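Local atomic coordinates of UPF0045 protein MTH_1187 (Methanothermobacter thermautotrophicus, PDB entry 1LXN), a protein that is of unknown function but forms homotetramers and, like other members of the thiamine-binding protein family, may bind thiamine or a similar small molecule. Residues G42-A47 / R86-K91; I2-T7 / L76-R81. All blocks are in the same frame, centred on the assembly; numbering follows the deposited sequence.

Contact 1 of 2, residues G42-A47 / R86-K91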
loop_
_atom_site.group_PDB
_atom_site.type_symbol
_atom_site.label_atom_id
_atom_site.label_comp_id
_atom_site.label_asym_id
_atom_site.label_seq_id
_atom_site.Cartn_x
_atom_site.Cartn_y
_atom_site.Cartn_z
ATOM N N GLY A 42 -6.326 2.711 3.479
ATOM C CA GLY A 42 -4.964 2.395 3.080
ATOM C C GLY A 42 -4.927 2.037 1.607
ATOM O O GLY A 42 -5.981 1.859 0.986
ATOM N N THR A 43 -3.730 1.937 1.034
ATOM C CA THR A 43 -3.595 1.599 -0.377
ATOM C C THR A 43 -3.435 0.090 -0.614
ATOM O O THR A 43 -2.575 -0.564 -0.017
ATOM C CB THR A 43 -2.401 2.343 -1.014
ATOM O OG1 THR A 43 -2.585 3.752 -0.859
ATOM C CG2 THR A 43 -2.304 2.034 -2.499
ATOM N N LEU A 44 -4.287 -0.452 -1.480
ATOM C CA LEU A 44 -4.263 -1.867 -1.833
ATOM C C LEU A 44 -3.210 -2.080 -2.918
ATOM O O LEU A 44 -3.028 -1.232 -3.783
ATOM C CB LEU A 44 -5.644 -2.289 -2.341
ATOM C CG LEU A 44 -6.745 -2.684 -1.341
ATOM C CD1 LEU A 44 -6.546 -2.008 -0.015
ATOM C CD2 LEU A 44 -8.108 -2.346 -1.933
ATOM N N LEU A 45 -2.513 -3.211 -2.873
ATOM C CA LEU A 45 -1.470 -3.490 -3.852
ATOM C C LEU A 45 -1.494 -4.911 -4.397
ATOM O O LEU A 45 -1.994 -5.838 -3.757
ATOM C CB LEU A 45 -0.089 -3.255 -3.223
ATOM C CG LEU A 45 0.236 -1.885 -2.609
ATOM C CD1 LEU A 45 1.449 -2.008 -1.694
ATOM C CD2 LEU A 45 0.498 -0.875 -3.717
ATOM N N GLU A 46 -0.936 -5.062 -5.591
ATOM C CA GLU A 46 -0.789 -6.359 -6.238
ATOM C C GLU A 46 0.620 -6.329 -6.819
ATOM O O GLU A 46 1.020 -5.354 -7.467
ATOM C CB GLU A 46 -1.805 -6.560 -7.360
ATOM C CG GLU A 46 -3.243 -6.575 -6.901
ATOM C CD GLU A 46 -4.196 -6.834 -8.049
ATOM O OE1 GLU A 46 -3.789 -6.600 -9.206
ATOM O OE2 GLU A 46 -5.345 -7.256 -7.798
ATOM N N ALA A 47 1.378 -7.386 -6.565
ATOM C CA ALA A 47 2.747 -7.466 -7.055
ATOM C C ALA A 47 3.007 -8.873 -7.563
ATOM O O ALA A 47 2.301 -9.809 -7.193
ATOM C CB ALA A 47 3.721 -7.118 -5.926
ATOM N N ARG A 86 -5.083 -15.117 -7.071
ATOM C CA ARG A 86 -6.196 -14.274 -6.662
ATOM C C ARG A 86 -5.807 -12.811 -6.534
ATOM O O ARG A 86 -5.015 -12.448 -5.666
ATOM C CB ARG A 86 -6.751 -14.755 -5.316
ATOM C CG ARG A 86 -7.354 -16.151 -5.330
ATOM C CD ARG A 86 -8.835 -16.125 -5.685
ATOM N NE ARG A 86 -9.457 -17.439 -5.506
ATOM C CZ ARG A 86 -9.284 -18.465 -6.334
ATOM N NH1 ARG A 86 -8.513 -18.329 -7.408
ATOM N NH2 ARG A 86 -9.866 -19.631 -6.079
ATOM N N GLY A 87 -6.367 -11.972 -7.399
ATOM C CA GLY A 87 -6.095 -10.551 -7.324
ATOM C C GLY A 87 -7.101 -9.925 -6.369
ATOM O O GLY A 87 -7.973 -10.616 -5.841
ATOM N N LEU A 88 -6.984 -8.620 -6.145
ATOM C CA LEU A 88 -7.882 -7.906 -5.246
ATOM C C LEU A 88 -9.345 -8.132 -5.630
ATOM O O LEU A 88 -10.174 -8.478 -4.782
ATOM C CB LEU A 88 -7.556 -6.402 -5.264
ATOM C CG LEU A 88 -6.156 -5.987 -4.779
ATOM C CD1 LEU A 88 -5.899 -4.526 -5.112
ATOM C CD2 LEU A 88 -6.033 -6.219 -3.282
ATOM N N ARG A 89 -9.656 -7.936 -6.909
ATOM C CA ARG A 89 -11.015 -8.113 -7.410
ATOM C C ARG A 89 -11.514 -9.547 -7.196
ATOM O O ARG A 89 -12.636 -9.758 -6.724
ATOM C CB ARG A 89 -11.083 -7.764 -8.904
ATOM C CG ARG A 89 -12.505 -7.801 -9.471
ATOM C CD ARG A 89 -12.529 -7.883 -11.003
ATOM N NE ARG A 89 -11.997 -6.684 -11.651
ATOM C CZ ARG A 89 -12.559 -5.480 -11.583
ATOM N NH1 ARG A 89 -13.682 -5.304 -10.893
ATOM N NH2 ARG A 89 -11.998 -4.448 -12.206
ATOM N N ASP A 90 -10.683 -10.530 -7.544
ATOM C CA ASP A 90 -11.055 -11.939 -7.379
ATOM C C ASP A 90 -11.484 -12.221 -5.944
ATOM O O ASP A 90 -12.477 -12.903 -5.710
ATOM C CB ASP A 90 -9.883 -12.875 -7.716
ATOM C CG ASP A 90 -9.445 -12.780 -9.162
ATOM O OD1 ASP A 90 -10.320 -12.673 -10.046
ATOM O OD2 ASP A 90 -8.218 -12.832 -9.415
ATOM N N LYS A 91 -10.728 -11.695 -4.988
ATOM C CA LYS A 91 -11.030 -11.913 -3.579
ATOM C C LYS A 91 -12.340 -11.257 -3.169
ATOM O O LYS A 91 -13.094 -11.809 -2.367
ATOM C CB LYS A 91 -9.880 -11.397 -2.709
ATOM C CG LYS A 91 -8.546 -12.100 -2.990
ATOM C CD LYS A 91 -7.404 -11.492 -2.182
ATOM C CE LYS A 91 -7.642 -11.606 -0.684
ATOM N NZ LYS A 91 -6.541 -10.932 0.058
HETATM O O HOH W 1 -7.628 -7.040 -8.986
#
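Gly-87 CA lies over one face of the Glu-46 carboxylate, 3.4 Å from OE2, while Leu-88 CG comes in at a low slant from the other side, beside OE2. The anti lone pair of OE2 takes the amide of Leu-88 in a short bond, Leu-88 N to Glu-46 OE2 2.7 Å and 163° at the hydrogen. A water donates to the same oxygen and accepts from the N of Arg-89, so OE2 serves two successive amides of the first helical turn, one directly and one through water. Gly-87, at the N-cap, fits because a CB would collide with OE2; its own N, 2.9 Å from Asp-90 OD2, is held by that second carboxylate, also through an anti lone pair. Beside the polar bonds, Leu-88 crosses the strand's side chains obliquely, CD1 lying 3.6 Å from Leu-44 CB and 3.8 Å from Glu-46 CG. An alanine in place of Glu-46 has no acceptor for amide or water and would probably loosen the start of helix 88-98 and thin the packing around Leu-88. Together these features mark a helix N-terminus docked by a sheet carboxylate: helix 88-98 follows the last strand of a ferredoxin-like fold and returns to strand 42-47.

Contact 2 of 2, residues I2-T7 / L76-R81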
loop_
_atom_site.group_PDB
_atom_site.type_symbol
_atom_site.label_atom_id
_atom_site.label_comp_id
_atom_site.label_asym_id
_atom_site.label_seq_id
_atom_site.Cartn_x
_atom_site.Cartn_y
_atom_site.Cartn_z
ATOM N N ILE A 2 0.647 -11.455 -5.664
ATOM C CA ILE A 2 0.596 -11.177 -4.231
ATOM C C ILE A 2 -0.312 -9.969 -3.971
ATOM O O ILE A 2 -0.246 -8.972 -4.693
ATOM C CB ILE A 2 2.014 -10.855 -3.681
ATOM C CG1 ILE A 2 2.975 -11.998 -4.006
ATOM C CG2 ILE A 2 1.963 -10.635 -2.181
ATOM C CD1 ILE A 2 4.423 -11.726 -3.602
ATOM N N THR A 3 -1.169 -10.066 -2.959
ATOM C CA THR A 3 -2.043 -8.943 -2.607
ATOM C C THR A 3 -1.593 -8.386 -1.262
ATOM O O THR A 3 -1.144 -9.125 -0.380
ATOM C CB THR A 3 -3.542 -9.348 -2.503
ATOM O OG1 THR A 3 -3.682 -10.474 -1.625
ATOM C CG2 THR A 3 -4.108 -9.677 -3.884
ATOM N N ALA A 4 -1.717 -7.077 -1.101
ATOM C CA ALA A 4 -1.289 -6.445 0.133
ATOM C C ALA A 4 -1.987 -5.120 0.359
ATOM O O ALA A 4 -2.690 -4.613 -0.514
ATOM C CB ALA A 4 0.229 -6.228 0.095
ATOM N N GLU A 5 -1.783 -4.569 1.547
ATOM C CA GLU A 5 -2.335 -3.275 1.903
ATOM C C GLU A 5 -1.251 -2.493 2.621
ATOM O O GLU A 5 -0.555 -3.026 3.488
ATOM C CB GLU A 5 -3.555 -3.407 2.816
ATOM C CG GLU A 5 -4.077 -2.052 3.256
ATOM C CD GLU A 5 -5.440 -2.120 3.908
ATOM O OE1 GLU A 5 -5.961 -1.049 4.286
ATOM O OE2 GLU A 5 -5.990 -3.235 4.042
ATOM N N LEU A 6 -1.118 -1.223 2.264
ATOM C CA LEU A 6 -0.103 -0.373 2.859
ATOM C C LEU A 6 -0.673 0.934 3.385
ATOM O O LEU A 6 -1.458 1.595 2.706
ATOM C CB LEU A 6 0.968 -0.056 1.815
ATOM C CG LEU A 6 1.990 1.002 2.226
ATOM C CD1 LEU A 6 2.931 0.434 3.291
ATOM C CD2 LEU A 6 2.763 1.450 0.991
ATOM N N THR A 7 -0.279 1.297 4.602
ATOM C CA THR A 7 -0.707 2.558 5.187
ATOM C C THR A 7 0.555 3.205 5.746
ATOM O O THR A 7 1.265 2.606 6.557
ATOM C CB THR A 7 -1.725 2.375 6.341
ATOM O OG1 THR A 7 -1.033 1.952 7.521
ATOM C CG2 THR A 7 -2.771 1.321 5.982
ATOM N N LEU A 76 2.055 -2.778 6.859
ATOM C CA LEU A 76 1.975 -3.552 5.635
ATOM C C LEU A 76 1.375 -4.914 5.944
ATOM O O LEU A 76 1.835 -5.610 6.846
ATOM C CB LEU A 76 3.369 -3.742 5.033
ATOM C CG LEU A 76 3.455 -4.658 3.808
ATOM C CD1 LEU A 76 2.761 -4.004 2.625
ATOM C CD2 LEU A 76 4.918 -4.948 3.479
ATOM N N LYS A 77 0.330 -5.276 5.210
ATOM C CA LYS A 77 -0.310 -6.572 5.365
ATOM C C LYS A 77 -0.093 -7.283 4.043
ATOM O O LYS A 77 -0.374 -6.726 2.984
ATOM C CB LYS A 77 -1.816 -6.442 5.604
ATOM C CG LYS A 77 -2.221 -5.745 6.886
ATOM C CD LYS A 77 -3.728 -5.897 7.134
ATOM C CE LYS A 77 -4.560 -5.467 5.921
ATOM N NZ LYS A 77 -6.033 -5.628 6.127
ATOM N N ILE A 78 0.412 -8.507 4.103
ATOM C CA ILE A 78 0.658 -9.283 2.901
ATOM C C ILE A 78 -0.139 -10.584 2.912
ATOM O O ILE A 78 -0.099 -11.348 3.882
ATOM C CB ILE A 78 2.156 -9.654 2.758
ATOM C CG1 ILE A 78 3.029 -8.400 2.825
ATOM C CG2 ILE A 78 2.384 -10.375 1.436
ATOM C CD1 ILE A 78 4.517 -8.695 2.761
ATOM N N ASP A 79 -0.875 -10.823 1.835
ATOM C CA ASP A 79 -1.640 -12.055 1.689
ATOM C C ASP A 79 -0.978 -12.753 0.503
ATOM O O ASP A 79 -1.223 -12.412 -0.646
ATOM C CB ASP A 79 -3.110 -11.757 1.378
ATOM C CG ASP A 79 -3.957 -13.026 1.283
ATOM O OD1 ASP A 79 -5.139 -12.927 0.903
ATOM O OD2 ASP A 79 -3.444 -14.124 1.593
ATOM N N ASP A 80 -0.122 -13.721 0.793
ATOM C CA ASP A 80 0.598 -14.434 -0.251
ATOM C C ASP A 80 0.035 -15.838 -0.424
ATOM O O ASP A 80 0.342 -16.737 0.358
ATOM C CB ASP A 80 2.082 -14.493 0.123
ATOM C CG ASP A 80 2.959 -14.992 -1.009
ATOM O OD1 ASP A 80 2.428 -15.318 -2.095
ATOM O OD2 ASP A 80 4.193 -15.058 -0.801
ATOM N N ARG A 81 -0.795 -16.021 -1.446
ATOM C CA ARG A 81 -1.400 -17.322 -1.695
ATOM C C ARG A 81 -0.744 -17.993 -2.897
ATOM O O ARG A 81 -0.820 -17.494 -4.022
ATOM C CB ARG A 81 -2.909 -17.174 -1.921
ATOM C CG ARG A 81 -3.634 -18.507 -2.003
ATOM C CD ARG A 81 -5.140 -18.340 -2.043
ATOM N NE ARG A 81 -5.815 -19.634 -2.033
ATOM C CZ ARG A 81 -7.129 -19.803 -2.143
ATOM N NH1 ARG A 81 -7.934 -18.753 -2.270
ATOM N NH2 ARG A 81 -7.637 -21.032 -2.148
#
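Glu-5 sends CG anti to its backbone N (chi1 176°) and runs out extended, whereas Lys-77 keeps CG beside its N and bends at chi3 (-52°), which lays CE alongside the Glu-5 side chain and brings NZ to its carboxylate. The two chains lie side by side on the same face, and NZ of Lys-77 reaches OE2 of Glu-5 at 3.2 Å in a salt bridge that is weak as a hydrogen bond. In Thr-3, chi1 of 52° puts OG1 in the crowded place between N and carbonyl carbon, turned to Asp-79, whose CB is 3.3 Å from OG1.

Strands 2-7 and 76-79 run antiparallel, their axes 4.7 Å apart. Thr-3 with Asp-79 and Glu-5 with Lys-77 are hydrogen-bonded pairs; Asp-79 N to Thr-3 O, at 2.8 Å, is the shortest of their four backbone bonds and points nearly along the C=O axis. The return bond from Thr-3 N comes from above the carbonyl plane of Asp-79 and is longer, at 3.3 Å. Ala-4 with Ile-78 and Leu-6 with Leu-76 are non-hydrogen-bonded pairs. The CB of Ala-4 presses within 3.0 Å of Lys-77 O, a tight fit, while Leu-76 CD1 leans across to Glu-5 O at 3.6 Å.

On the Ala-4 face, Ile-2 and Ile-78 lie alongside with their CG2 methyls 3.7 Å apart, and helix 50-66 covers this apolar layer through Leu-50, Met-54 and Val-57. On the Thr-3 face, Asp-79 OD1 forms a salt bridge with Lys-91. Asp-80 points to the other side, where its OD1 lies near Ile-2 CG1 and bridges to Arg-82. The backbone ladder therefore carries most of the polar linkage between the strands, and the single long ion pair, on a partly exposed face, is likely to add modestly to it.

Contact 2 joins two neighbouring strands of the sheet, whereas contact 1 fastens the helix that follows strand 72-79 onto strand 42-47. Strands 2-10 and 42-47 are themselves neighbours, with Leu-45 N 2.7 Å from Ala-4 O in a probable hydrogen bond. Both contacts are partly buried, but the centre of contact 2 lies about 8 Å from the chain's centre, against about 10 Å for contact 1, with its buried residues on strand 2-10 and more open ones on outermost strand 72-79. The larger contact 2 rests on a backbone ladder and apolar packing under helix 50-66; contact 1 relies on one carboxylate, a water and a pair of leucines on the opposite face, where Lys-91 salt-bridges Asp-79.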